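Local coordinates for putative branched chain amino acid ABC transporter, periplasmic amino acid-binding protein (Brucella ovis, PDB 4XFK) that probably binds branched-chain and other amino acids in the periplasm, as the substrate-capturing component of an ABC-type amino-acid transport system, at residues I162-S167 against T191-N196; N223-L228 against P249-N254; V216-W221 against A239-S244; T243-Q248 against P292-P297. The protein carries 1 engineered substitution. All coordinates share one frame; numbering follows the deposited sequence.

Overall arrangement
Contacts 1 and 3 belong to one sheet, since strand 158-164 of contact 1 runs beside strand 215-218 of contact 3; their centres lie about 13 Å apart. N196 N of contact 1 is hydrogen-bonded to D224 OD2 of contact 2 at 2.8 Å. Contact 2 packs helix 223-235, which links the two strands of contact 3, against the start of helix 251-255. Contact 4 begins on T243 and S244, where contact 3 ends, and carries that chain toward the 292-297 segment. The side chains of F245 (contact 4), Y166 (contact 1) and P249 (contact 2) lie about 5, 7 and 12 Å from bound sodium, and F245 is about 4 Å from the bound acetate that Y166 OH also meets.

Contact 1 (I162-S167 against T191-N196); sequences INQNYS and TLHEVN. With ACT (acetate ion), chain B.
The carbonyl oxygen N163 O is approached by three groups of the neighbouring strand. H193 N bonds to it at 2.9 Å, nearly along the C=O axis; L192 CA brings its hydrogen in at 3.2 Å; and the H193 imidazole lies with one face over the oxygen, which sits 3.4 Å from the ring plane, offset toward the rim. The ring gets there because H193 CG stands between its own backbone N and carbonyl carbon (chi1 58°). ND1 then donates in the ring plane to E194 O, while N220 ND2 is hydrogen-bonded to NE2, so both ring nitrogens are held and the rotation is fixed. At the ring edge I162 CG1 touches H193 CD2 at 3.6 Å. Two more backbone bonds continue the pairing, N163 N to T191 O and N165 N to H193 O, the latter 2.8 Å long. On the side facing helix 167-184, L192 CD2 packs on N163 CB, and the N163 amide oxygen accepts from G219 N. Farther on, L192 lies across the side chain of N165, and a water accepts a hydrogen bond from N165 ND2 and donates one to L192 O. V195 CG2 meets Y166 CD1 obliquely at 3.8 Å. Y166 OH, at the other end of that ring, donates to an oxygen of an acetate, probably from the crystallisation liquor, over 2.6 Å and is also hydrogen-bonded to W221 NE1. The arrangement is the parallel strand pair of a beta-alpha-beta unit (strand 158-164, helix 167-184, strand 186-193), whose carboxyl ends open toward the cleft, as in the Rossmann-like lobes of periplasmic binding proteins.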
loop_
_atom_site.group_PDB
_atom_site.type_symbol
_atom_site.label_atom_id
_atom_site.label_comp_id
_atom_site.label_asym_id
_atom_site.label_seq_id
_atom_site.Cartn_x
_atom_site.Cartn_y
_atom_site.Cartn_z
ATOM N N ILE A 162 7.307 -15.536 7.687
ATOM C CA ILE A 162 7.433 -14.810 8.949
ATOM C C ILE A 162 6.670 -13.487 8.854
ATOM O O ILE A 162 6.921 -12.688 7.959
ATOM C CB ILE A 162 8.918 -14.610 9.373
ATOM C CG1 ILE A 162 8.998 -13.887 10.723
ATOM C CG2 ILE A 162 9.720 -13.892 8.285
ATOM C CD1 ILE A 162 10.369 -13.940 11.369
ATOM N N ASN A 163 5.720 -13.276 9.761
ATOM C CA ASN A 163 4.855 -12.101 9.708
ATOM C C ASN A 163 4.459 -11.594 11.078
ATOM O O ASN A 163 4.633 -12.279 12.086
ATOM C CB ASN A 163 3.595 -12.373 8.876
ATOM C CG ASN A 163 3.914 -12.708 7.434
ATOM O OD1 ASN A 163 4.189 -11.822 6.632
ATOM N ND2 ASN A 163 3.896 -13.991 7.103
ATOM N N GLN A 164 3.937 -10.371 11.083
ATOM C CA GLN A 164 3.456 -9.691 12.275
ATOM C C GLN A 164 2.083 -10.212 12.686
ATOM O O GLN A 164 1.210 -10.429 11.842
ATOM C CB GLN A 164 3.369 -8.191 11.993
ATOM C CG GLN A 164 4.715 -7.543 11.653
ATOM C CD GLN A 164 4.567 -6.250 10.883
ATOM O OE1 GLN A 164 5.134 -5.212 11.257
ATOM N NE2 GLN A 164 3.827 -6.306 9.792
ATOM N N ASN A 165 1.882 -10.387 13.988
ATOM C CA ASN A 165 0.624 -10.938 14.471
ATOM C C ASN A 165 -0.466 -9.870 14.613
ATOM O O ASN A 165 -0.815 -9.452 15.724
ATOM C CB ASN A 165 0.828 -11.707 15.779
ATOM C CG ASN A 165 -0.210 -12.795 15.973
ATOM O OD1 ASN A 165 -1.321 -12.707 15.443
ATOM N ND2 ASN A 165 0.147 -13.833 16.727
ATOM N N TYR A 166 -0.971 -9.425 13.466
ATOM C CA TYR A 166 -2.196 -8.627 13.373
ATOM C C TYR A 166 -2.826 -8.938 12.023
ATOM O O TYR A 166 -2.290 -9.761 11.274
ATOM C CB TYR A 166 -1.957 -7.120 13.580
ATOM C CG TYR A 166 -1.279 -6.341 12.468
ATOM C CD1 TYR A 166 0.059 -6.550 12.147
ATOM C CD2 TYR A 166 -1.969 -5.339 11.783
ATOM C CE1 TYR A 166 0.688 -5.802 11.159
ATOM C CE2 TYR A 166 -1.355 -4.591 10.793
ATOM C CZ TYR A 166 -0.026 -4.824 10.483
ATOM O OH TYR A 166 0.606 -4.081 9.508
ATOM N N SER A 167 -3.952 -8.301 11.706
ATOM C CA SER A 167 -4.740 -8.679 10.528
ATOM C C SER A 167 -3.886 -8.820 9.269
ATOM O O SER A 167 -3.985 -9.817 8.552
ATOM C CB SER A 167 -5.898 -7.705 10.289
ATOM O OG SER A 167 -5.408 -6.405 10.058
ATOM N N THR A 191 5.994 -18.415 11.268
ATOM C CA THR A 191 6.009 -17.683 12.524
ATOM C C THR A 191 5.154 -16.432 12.417
ATOM O O THR A 191 5.221 -15.715 11.418
ATOM C CB THR A 191 7.436 -17.189 12.840
ATOM O OG1 THR A 191 8.264 -18.306 13.164
ATOM C CG2 THR A 191 7.442 -16.182 13.995
ATOM N N LEU A 192 4.357 -16.178 13.448
ATOM C CA LEU A 192 3.765 -14.869 13.671
ATOM C C LEU A 192 4.356 -14.316 14.958
ATOM O O LEU A 192 4.370 -15.002 15.985
ATOM C CB LEU A 192 2.255 -14.974 13.828
ATOM C CG LEU A 192 1.419 -15.373 12.618
ATOM C CD1 LEU A 192 -0.036 -15.491 13.043
ATOM C CD2 LEU A 192 1.564 -14.360 11.498
ATOM N N HIS A 193 4.821 -13.076 14.917
ATOM C CA HIS A 193 5.470 -12.490 16.079
ATOM C C HIS A 193 4.815 -11.178 16.492
ATOM O O HIS A 193 4.015 -10.600 15.753
ATOM C CB HIS A 193 6.972 -12.298 15.819
ATOM C CG HIS A 193 7.278 -11.446 14.624
ATOM N ND1 HIS A 193 7.091 -10.079 14.616
ATOM C CD2 HIS A 193 7.757 -11.766 13.395
ATOM C CE1 HIS A 193 7.445 -9.597 13.437
ATOM N NE2 HIS A 193 7.850 -10.598 12.676
ATOM N N GLU A 194 5.154 -10.724 17.690
ATOM C CA GLU A 194 4.653 -9.463 18.209
ATOM C C GLU A 194 4.968 -8.329 17.243
ATOM O O GLU A 194 5.979 -8.360 16.536
ATOM C CB GLU A 194 5.259 -9.177 19.584
ATOM N N VAL A 195 4.093 -7.333 17.222
ATOM C CA VAL A 195 4.188 -6.252 16.253
ATOM C C VAL A 195 4.991 -5.076 16.792
ATOM O O VAL A 195 4.666 -4.514 17.840
ATOM C CB VAL A 195 2.786 -5.755 15.844
ATOM C CG1 VAL A 195 2.884 -4.760 14.699
ATOM C CG2 VAL A 195 1.900 -6.936 15.460
ATOM N N ASN A 196 6.044 -4.719 16.065
ATOM C CA ASN A 196 6.827 -3.516 16.350
ATOM C C ASN A 196 7.356 -3.446 17.787
ATOM O O ASN A 196 7.300 -2.399 18.433
ATOM C CB ASN A 196 6.013 -2.259 16.022
ATOM C CG ASN A 196 6.875 -1.020 15.915
ATOM O OD1 ASN A 196 8.001 -1.077 15.425
ATOM N ND2 ASN A 196 6.358 0.103 16.395
HETATM C C ACT B . -0.812 -2.803 6.710
HETATM O O ACT B . -1.077 -2.854 7.934
HETATM O OXT ACT B . -1.781 -2.628 5.935
HETATM C CH3 ACT B . 0.594 -2.938 6.218
HETATM O O HOH W 1 3.803 -16.313 9.042
HETATM O O HOH W 2 2.800 -13.913 17.905
#

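Contact 2 (N223-L228 against P249-N254); sequences NDLLLL and PGNIGN
The side-chain amide of N251 is sandwiched between two leucines of the facing helix. L226 CD2 lies on one side of its plane, 3.2 Å from OD1, and the isobutyl group of L225 lies on the opposite side, with L225 CD2 3.7 Å from ND2. At the OD1 edge, close to the amide plane, is L226 CA, also 3.2 Å away. N251 CG stands beside its backbone N (chi1 -75°), and ND2 donates to L246 O, which fixes the turn of the amide. The second flat group, the amide of N254, sends ND2 in its own plane to L226 O at 3.0 Å. That bond is nearly straight at the hydrogen (174°), yet the donor stands well above the plane of the carbonyl. L226 CD2 also presses on the backbone at G250, 3.4 Å from G250 C; this residue is the N-cap of the short helix, and its positive phi of 113° suits glycine. D368 takes up G250 N and G253 N at the same helix start. N251 and N254 reach further along the facing helix, to M229 and K230. Helix 251-255, which follows strand 240-243 through a loop, thus lies against helix 223-235, the connection between strands 215-218 and 240-243.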
loop_
_atom_site.group_PDB
_atom_site.type_symbol
_atom_site.label_atom_id
_atom_site.label_comp_id
_atom_site.label_asym_id
_atom_site.label_seq_id
_atom_site.Cartn_x
_atom_site.Cartn_y
_atom_site.Cartn_z
ATOM N N ASN A 223 10.442 -1.330 11.680
ATOM C CA ASN A 223 11.498 -2.063 12.377
ATOM C C ASN A 223 11.417 -3.579 12.219
ATOM O O ASN A 223 12.441 -4.258 12.225
ATOM C CB ASN A 223 11.502 -1.681 13.856
ATOM C CG ASN A 223 11.670 -0.206 14.051
ATOM O OD1 ASN A 223 10.825 0.461 14.656
ATOM N ND2 ASN A 223 12.752 0.329 13.507
ATOM N N ASP A 224 10.208 -4.104 12.058
ATOM C CA ASP A 224 10.020 -5.543 11.928
ATOM C C ASP A 224 10.622 -6.095 10.640
ATOM O O ASP A 224 10.847 -7.300 10.547
ATOM C CB ASP A 224 8.545 -5.907 12.021
ATOM C CG ASP A 224 8.009 -5.810 13.432
ATOM O OD1 ASP A 224 8.813 -5.769 14.391
ATOM O OD2 ASP A 224 6.777 -5.799 13.584
ATOM N N LEU A 225 10.843 -5.242 9.634
ATOM C CA LEU A 225 11.659 -5.650 8.490
ATOM C C LEU A 225 13.092 -5.109 8.588
ATOM O O LEU A 225 14.033 -5.843 8.335
ATOM C CB LEU A 225 11.016 -5.312 7.137
ATOM C CG LEU A 225 11.717 -5.903 5.904
ATOM C CD1 LEU A 225 11.929 -7.413 6.046
ATOM C CD2 LEU A 225 10.920 -5.605 4.648
ATOM N N LEU A 226 13.259 -3.846 8.983
ATOM C CA LEU A 226 14.594 -3.252 9.097
ATOM C C LEU A 226 15.522 -4.077 9.992
ATOM O O LEU A 226 16.665 -4.368 9.622
ATOM C CB LEU A 226 14.498 -1.812 9.621
ATOM C CG LEU A 226 13.841 -0.768 8.710
ATOM C CD1 LEU A 226 13.418 0.474 9.494
ATOM C CD2 LEU A 226 14.779 -0.381 7.579
ATOM N N LEU A 227 15.031 -4.457 11.169
ATOM C CA LEU A 227 15.870 -5.168 12.130
ATOM C C LEU A 227 15.980 -6.648 11.792
ATOM O O LEU A 227 16.963 -7.302 12.142
ATOM C CB LEU A 227 15.362 -4.974 13.559
ATOM C CG LEU A 227 15.374 -3.532 14.070
ATOM C CD1 LEU A 227 14.874 -3.475 15.506
ATOM C CD2 LEU A 227 16.767 -2.893 13.923
ATOM N N LEU A 228 14.969 -7.175 11.107
ATOM C CA LEU A 228 15.025 -8.537 10.601
ATOM C C LEU A 228 16.128 -8.650 9.539
ATOM O O LEU A 228 16.922 -9.599 9.554
ATOM C CB LEU A 228 13.663 -8.944 10.032
ATOM C CG LEU A 228 13.565 -10.331 9.388
ATOM C CD1 LEU A 228 14.040 -11.445 10.326
ATOM C CD2 LEU A 228 12.129 -10.586 8.916
ATOM N N PRO A 249 12.689 2.837 2.657
ATOM C CA PRO A 249 14.050 3.335 2.893
ATOM C C PRO A 249 14.671 2.755 4.160
ATOM O O PRO A 249 14.001 2.689 5.201
ATOM C CB PRO A 249 13.842 4.843 3.016
ATOM C CG PRO A 249 12.661 5.110 2.127
ATOM C CD PRO A 249 11.748 3.928 2.338
ATOM N N GLY A 250 15.919 2.302 4.041
ATOM C CA GLY A 250 16.682 1.768 5.158
ATOM C C GLY A 250 17.005 0.277 5.088
ATOM O O GLY A 250 18.027 -0.169 5.621
ATOM N N ASN A 251 16.132 -0.510 4.459
ATOM C CA ASN A 251 16.311 -1.961 4.438
ATOM C C ASN A 251 17.548 -2.450 3.692
ATOM O O ASN A 251 18.213 -3.385 4.140
ATOM C CB ASN A 251 15.089 -2.642 3.837
ATOM C CG ASN A 251 13.926 -2.673 4.775
ATOM O OD1 ASN A 251 14.072 -3.006 5.948
ATOM N ND2 ASN A 251 12.751 -2.358 4.264
ATOM N N ILE A 252 17.847 -1.845 2.547
ATOM C CA ILE A 252 18.982 -2.289 1.745
ATOM C C ILE A 252 20.307 -1.937 2.418
ATOM O O ILE A 252 21.237 -2.747 2.416
ATOM C CB ILE A 252 18.888 -1.770 0.296
ATOM C CG1 ILE A 252 17.589 -2.271 -0.336
ATOM C CG2 ILE A 252 20.110 -2.204 -0.518
ATOM C CD1 ILE A 252 17.362 -3.760 -0.168
ATOM N N GLY A 253 20.381 -0.761 3.032
ATOM C CA GLY A 253 21.535 -0.423 3.843
ATOM C C GLY A 253 21.738 -1.451 4.949
ATOM O O GLY A 253 22.852 -1.928 5.172
ATOM N N ASN A 254 20.661 -1.819 5.634
ATOM C CA ASN A 254 20.764 -2.793 6.715
ATOM C C ASN A 254 21.132 -4.187 6.225
ATOM O O ASN A 254 21.729 -4.970 6.962
ATOM C CB ASN A 254 19.471 -2.856 7.526
ATOM C CG ASN A 254 19.400 -1.793 8.596
ATOM O OD1 ASN A 254 20.171 -0.831 8.595
ATOM N ND2 ASN A 254 18.462 -1.956 9.515
#

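Contact 3 (V216-W221 against A239-S244); sequences VFTGNW and AKFATS
V216 carries CG1 anti to its backbone N (chi1 -180°), while F241 CG stands anti to its carbonyl carbon (chi1 -71°); the two side chains lie side by side and point the same way, with V216 CG1 3.6 Å from F241 CE1. T218 CG2 reaches the same ring from farther along the strand, at 3.8 Å from F241 CD1, and lies alongside T243 CG2. L228, M229 and A232 of helix 223-235 also touch the F241 ring. On the other face of the sheet F217 CD1 packs against A242 CB at 3.6 Å, and helix 138-152 adds F142 and M149. Between the two strands, V216 N bonds to K240 O, A242 N to V216 O at 2.8 Å, and T218 N to A242 O at 3.1 Å. Beyond these bonds a water bridges the two chains, donating to T218 O and N220 O and accepting from S244 N. T218 OG1 accepts from N220 N at 3.0 Å, an ST turn, and is also hydrogen-bonded to I162 O of the adjoining strand. This is the parallel pair of a beta-alpha-beta unit, strand 215-218, helix 223-235, strand 240-243, in the core of a periplasmic binding protein lobe.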
loop_
_atom_site.group_PDB
_atom_site.type_symbol
_atom_site.label_atom_id
_atom_site.label_comp_id
_atom_site.label_asym_id
_atom_site.label_seq_id
_atom_site.Cartn_x
_atom_site.Cartn_y
_atom_site.Cartn_z
ATOM N N VAL A 216 12.160 -16.629 1.997
ATOM C CA VAL A 216 11.457 -16.225 3.210
ATOM C C VAL A 216 10.390 -15.202 2.826
ATOM O O VAL A 216 10.715 -14.071 2.469
ATOM C CB VAL A 216 12.409 -15.608 4.249
ATOM C CG1 VAL A 216 11.622 -15.213 5.500
ATOM C CG2 VAL A 216 13.538 -16.586 4.581
ATOM N N PHE A 217 9.123 -15.601 2.875
ATOM C CA PHE A 217 8.039 -14.671 2.587
ATOM C C PHE A 217 7.724 -13.840 3.816
ATOM O O PHE A 217 7.526 -14.389 4.904
ATOM C CB PHE A 217 6.774 -15.427 2.182
ATOM C CG PHE A 217 6.857 -16.099 0.834
ATOM C CD1 PHE A 217 6.780 -15.352 -0.336
ATOM C CD2 PHE A 217 6.990 -17.477 0.737
ATOM C CE1 PHE A 217 6.846 -15.967 -1.575
ATOM C CE2 PHE A 217 7.058 -18.091 -0.498
ATOM C CZ PHE A 217 6.983 -17.341 -1.653
ATOM N N THR A 218 7.643 -12.522 3.648
ATOM C CA THR A 218 7.276 -11.671 4.771
ATOM C C THR A 218 6.611 -10.383 4.322
ATOM O O THR A 218 7.066 -9.728 3.378
ATOM C CB THR A 218 8.496 -11.348 5.689
ATOM O OG1 THR A 218 8.055 -10.520 6.771
ATOM C CG2 THR A 218 9.612 -10.632 4.936
ATOM N N GLY A 219 5.541 -10.026 5.030
ATOM C CA GLY A 219 4.894 -8.729 4.879
ATOM C C GLY A 219 5.371 -7.702 5.895
ATOM O O GLY A 219 4.738 -6.667 6.062
ATOM N N ASN A 220 6.481 -7.970 6.576
ATOM C CA ASN A 220 6.967 -7.057 7.609
ATOM C C ASN A 220 7.354 -5.697 7.034
ATOM O O ASN A 220 7.677 -5.573 5.849
ATOM C CB ASN A 220 8.152 -7.665 8.366
ATOM C CG ASN A 220 7.740 -8.794 9.291
ATOM O OD1 ASN A 220 6.610 -9.283 9.240
ATOM N ND2 ASN A 220 8.660 -9.202 10.154
ATOM N N TRP A 221 7.309 -4.684 7.889
ATOM C CA TRP A 221 7.679 -3.333 7.513
ATOM C C TRP A 221 8.118 -2.605 8.769
ATOM O O TRP A 221 8.042 -3.157 9.874
ATOM C CB TRP A 221 6.502 -2.609 6.847
ATOM C CG TRP A 221 5.230 -2.603 7.650
ATOM C CD1 TRP A 221 4.369 -3.651 7.822
ATOM C CD2 TRP A 221 4.661 -1.495 8.358
ATOM N NE1 TRP A 221 3.308 -3.262 8.601
ATOM C CE2 TRP A 221 3.463 -1.946 8.943
ATOM C CE3 TRP A 221 5.048 -0.162 8.552
ATOM C CZ2 TRP A 221 2.645 -1.114 9.708
ATOM C CZ3 TRP A 221 4.235 0.661 9.320
ATOM C CH2 TRP A 221 3.046 0.182 9.885
ATOM N N ALA A 239 19.146 -17.583 2.395
ATOM C CA ALA A 239 17.813 -17.477 1.810
ATOM C C ALA A 239 17.538 -16.046 1.390
ATOM O O ALA A 239 18.074 -15.098 1.972
ATOM C CB ALA A 239 16.751 -17.937 2.794
ATOM N N LYS A 240 16.698 -15.885 0.378
ATOM C CA LYS A 240 16.311 -14.547 -0.041
ATOM C C LYS A 240 14.892 -14.237 0.405
ATOM O O LYS A 240 14.009 -15.097 0.364
ATOM C CB LYS A 240 16.468 -14.394 -1.552
ATOM C CG LYS A 240 17.920 -14.534 -2.019
ATOM C CD LYS A 240 18.843 -13.524 -1.324
ATOM C CE LYS A 240 20.318 -13.820 -1.579
ATOM N NZ LYS A 240 21.186 -12.869 -0.812
ATOM N N PHE A 241 14.686 -13.014 0.876
ATOM C CA PHE A 241 13.363 -12.569 1.271
ATOM C C PHE A 241 12.507 -12.250 0.052
ATOM O O PHE A 241 12.983 -11.665 -0.919
ATOM C CB PHE A 241 13.461 -11.330 2.171
ATOM C CG PHE A 241 13.996 -11.614 3.550
ATOM C CD1 PHE A 241 13.154 -12.021 4.568
ATOM C CD2 PHE A 241 15.339 -11.456 3.829
ATOM C CE1 PHE A 241 13.649 -12.276 5.838
ATOM C CE2 PHE A 241 15.838 -11.711 5.103
ATOM C CZ PHE A 241 14.992 -12.118 6.103
ATOM N N ALA A 242 11.243 -12.657 0.110
ATOM C CA ALA A 242 10.255 -12.290 -0.895
ATOM C C ALA A 242 9.200 -11.469 -0.173
ATOM O O ALA A 242 8.516 -11.977 0.716
ATOM C CB ALA A 242 9.648 -13.529 -1.530
ATOM N N THR A 243 9.097 -10.193 -0.542
ATOM C CA THR A 243 8.440 -9.224 0.316
ATOM C C THR A 243 7.449 -8.342 -0.411
ATOM O O THR A 243 7.420 -8.284 -1.648
ATOM C CB THR A 243 9.474 -8.264 0.951
ATOM O OG1 THR A 243 9.961 -7.356 -0.051
ATOM C CG2 THR A 243 10.634 -9.033 1.583
ATOM N N SER A 244 6.667 -7.621 0.390
ATOM C CA SER A 244 5.850 -6.522 -0.090
ATOM C C SER A 244 6.509 -5.169 0.136
ATOM O O SER A 244 6.219 -4.233 -0.604
ATOM C CB SER A 244 4.485 -6.541 0.605
ATOM O OG SER A 244 4.618 -6.747 2.006
HETATM O O HOH W 3 7.592 -6.942 3.398
#

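Contact 4 (T243-Q248 against P292-P297); sequences TSFLDQ and PSYVEP
Two tight turns face each other: F245 to Q248 is a type I turn closed by Q248 N to F245 O, and S293 to E296 is a type II' turn closed by E296 N to S293 O. Y294 takes the second position of the latter at phi 59° and psi -124°, and its CB points to the first turn. Its backbone N donates to D247 OD2 at 2.9 Å, coming from well above the carboxylate plane; D247 CG lies between its own backbone N and carbonyl carbon (chi1 64°), which brings the carboxylate nearer the second turn. S293 OG is 3.2 Å from D247 O, though that proton has another acceptor within reach. Both faces of the Y294 ring are covered: Q248 CB sits 3.6 Å over the centre of one face, a CH-pi contact, and V295 CG1 lies over the centre of the opposite face. Q248, extended beyond CG, runs alongside the tyrosine, and its amide is stacked nearly parallel to the ring, with Q248 CD 3.5 Å from Y294 CE2. Both polar ends have partners elsewhere, Q248 OE1 taking S222 N and Y294 OH pairing with T27 OG1. At the ring edge, F245 CD1 meets Y294 CE1 at 3.7 Å; the two aromatic rings meet obliquely. F245 also meets the rings of W221 and W168, close to the bound acetate. The contact thus joins the loop between strand 240-243 and helix 251-255 to the start of helix 296-312, with helix 26-44 beside both: Q248 touches S26 and T27, and V295 touches Y31, a sodium ligand.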
loop_
_atom_site.group_PDB
_atom_site.type_symbol
_atom_site.label_atom_id
_atom_site.label_comp_id
_atom_site.label_asym_id
_atom_site.label_seq_id
_atom_site.Cartn_x
_atom_site.Cartn_y
_atom_site.Cartn_z
ATOM N N THR A 243 9.097 -10.193 -0.542
ATOM C CA THR A 243 8.440 -9.224 0.316
ATOM C C THR A 243 7.449 -8.342 -0.411
ATOM O O THR A 243 7.420 -8.284 -1.648
ATOM C CB THR A 243 9.474 -8.264 0.951
ATOM O OG1 THR A 243 9.961 -7.356 -0.051
ATOM C CG2 THR A 243 10.634 -9.033 1.583
ATOM N N SER A 244 6.667 -7.621 0.390
ATOM C CA SER A 244 5.850 -6.522 -0.090
ATOM C C SER A 244 6.509 -5.169 0.136
ATOM O O SER A 244 6.219 -4.233 -0.604
ATOM C CB SER A 244 4.485 -6.541 0.605
ATOM O OG SER A 244 4.618 -6.747 2.006
ATOM N N PHE A 245 7.394 -5.066 1.135
ATOM C CA PHE A 245 7.825 -3.745 1.619
ATOM C C PHE A 245 9.334 -3.557 1.735
ATOM O O PHE A 245 9.786 -2.631 2.416
ATOM C CB PHE A 245 7.182 -3.422 2.977
ATOM C CG PHE A 245 5.673 -3.466 2.964
ATOM C CD1 PHE A 245 4.945 -2.804 1.985
ATOM C CD2 PHE A 245 4.987 -4.174 3.936
ATOM C CE1 PHE A 245 3.552 -2.866 1.972
ATOM C CE2 PHE A 245 3.606 -4.230 3.937
ATOM C CZ PHE A 245 2.881 -3.573 2.954
ATOM N N LEU A 246 10.128 -4.377 1.046
ATOM C CA LEU A 246 11.577 -4.245 1.192
ATOM C C LEU A 246 12.113 -2.899 0.708
ATOM O O LEU A 246 13.163 -2.457 1.179
ATOM C CB LEU A 246 12.313 -5.385 0.490
ATOM C CG LEU A 246 13.799 -5.516 0.823
ATOM C CD1 LEU A 246 14.024 -5.816 2.298
ATOM C CD2 LEU A 246 14.441 -6.579 -0.046
ATOM N N ASP A 247 11.402 -2.227 -0.200
ATOM C CA ASP A 247 11.901 -0.948 -0.720
ATOM C C ASP A 247 11.599 0.246 0.198
ATOM O O ASP A 247 11.884 1.383 -0.159
ATOM C CB ASP A 247 11.448 -0.688 -2.165
ATOM C CG ASP A 247 9.951 -0.553 -2.298
ATOM O OD1 ASP A 247 9.231 -1.128 -1.465
ATOM O OD2 ASP A 247 9.498 0.126 -3.241
ATOM N N GLN A 248 11.061 -0.002 1.390
ATOM C CA GLN A 248 11.046 1.044 2.401
ATOM C C GLN A 248 12.475 1.516 2.633
ATOM O O GLN A 248 13.374 0.702 2.798
ATOM C CB GLN A 248 10.460 0.545 3.723
ATOM C CG GLN A 248 10.526 1.629 4.802
ATOM C CD GLN A 248 9.777 1.292 6.074
ATOM O OE1 GLN A 248 9.379 0.150 6.295
ATOM N NE2 GLN A 248 9.560 2.301 6.911
ATOM N N PRO A 292 10.381 8.147 -5.381
ATOM C CA PRO A 292 9.229 7.465 -4.780
ATOM C C PRO A 292 9.458 5.962 -4.644
ATOM O O PRO A 292 9.987 5.311 -5.543
ATOM C CB PRO A 292 8.100 7.754 -5.772
ATOM C CG PRO A 292 8.814 7.891 -7.089
ATOM C CD PRO A 292 10.139 8.528 -6.783
ATOM N N SER A 293 9.059 5.409 -3.510
ATOM C CA SER A 293 9.138 3.964 -3.324
ATOM C C SER A 293 8.144 3.558 -2.248
ATOM O O SER A 293 7.464 4.408 -1.671
ATOM C CB SER A 293 10.545 3.540 -2.907
ATOM O OG SER A 293 10.833 4.001 -1.599
ATOM N N TYR A 294 8.051 2.251 -2.004
ATOM C CA TYR A 294 7.334 1.733 -0.849
ATOM C C TYR A 294 5.865 2.208 -0.935
ATOM O O TYR A 294 5.223 1.970 -1.962
ATOM C CB TYR A 294 8.113 2.147 0.410
ATOM C CG TYR A 294 7.548 1.783 1.777
ATOM C CD1 TYR A 294 6.974 0.541 2.035
ATOM C CD2 TYR A 294 7.610 2.705 2.821
ATOM C CE1 TYR A 294 6.474 0.241 3.302
ATOM C CE2 TYR A 294 7.118 2.419 4.076
ATOM C CZ TYR A 294 6.544 1.187 4.304
ATOM O OH TYR A 294 6.040 0.873 5.546
ATOM N N VAL A 295 5.340 2.895 0.080
ATOM C CA VAL A 295 3.917 3.264 0.113
ATOM C C VAL A 295 3.533 4.389 -0.855
ATOM O O VAL A 295 2.344 4.631 -1.103
ATOM C CB VAL A 295 3.473 3.662 1.540
ATOM C CG1 VAL A 295 3.620 2.456 2.485
ATOM C CG2 VAL A 295 4.281 4.852 2.045
ATOM N N GLU A 296 4.526 5.090 -1.399
ATOM C CA GLU A 296 4.244 6.323 -2.136
ATOM C C GLU A 296 3.538 6.143 -3.488
ATOM O O GLU A 296 2.579 6.860 -3.756
ATOM C CB GLU A 296 5.502 7.191 -2.257
ATOM C CG GLU A 296 6.058 7.575 -0.898
ATOM C CD GLU A 296 7.370 8.324 -0.994
ATOM O OE1 GLU A 296 8.355 7.756 -1.524
ATOM O OE2 GLU A 296 7.419 9.487 -0.536
ATOM N N PRO A 297 4.003 5.206 -4.339
ATOM C CA PRO A 297 3.332 5.068 -5.641
ATOM C C PRO A 297 1.822 4.774 -5.566
ATOM O O PRO A 297 1.066 5.426 -6.296
ATOM C CB PRO A 297 4.119 3.933 -6.305
ATOM C CG PRO A 297 5.508 4.094 -5.723
ATOM C CD PRO A 297 5.226 4.381 -4.273
#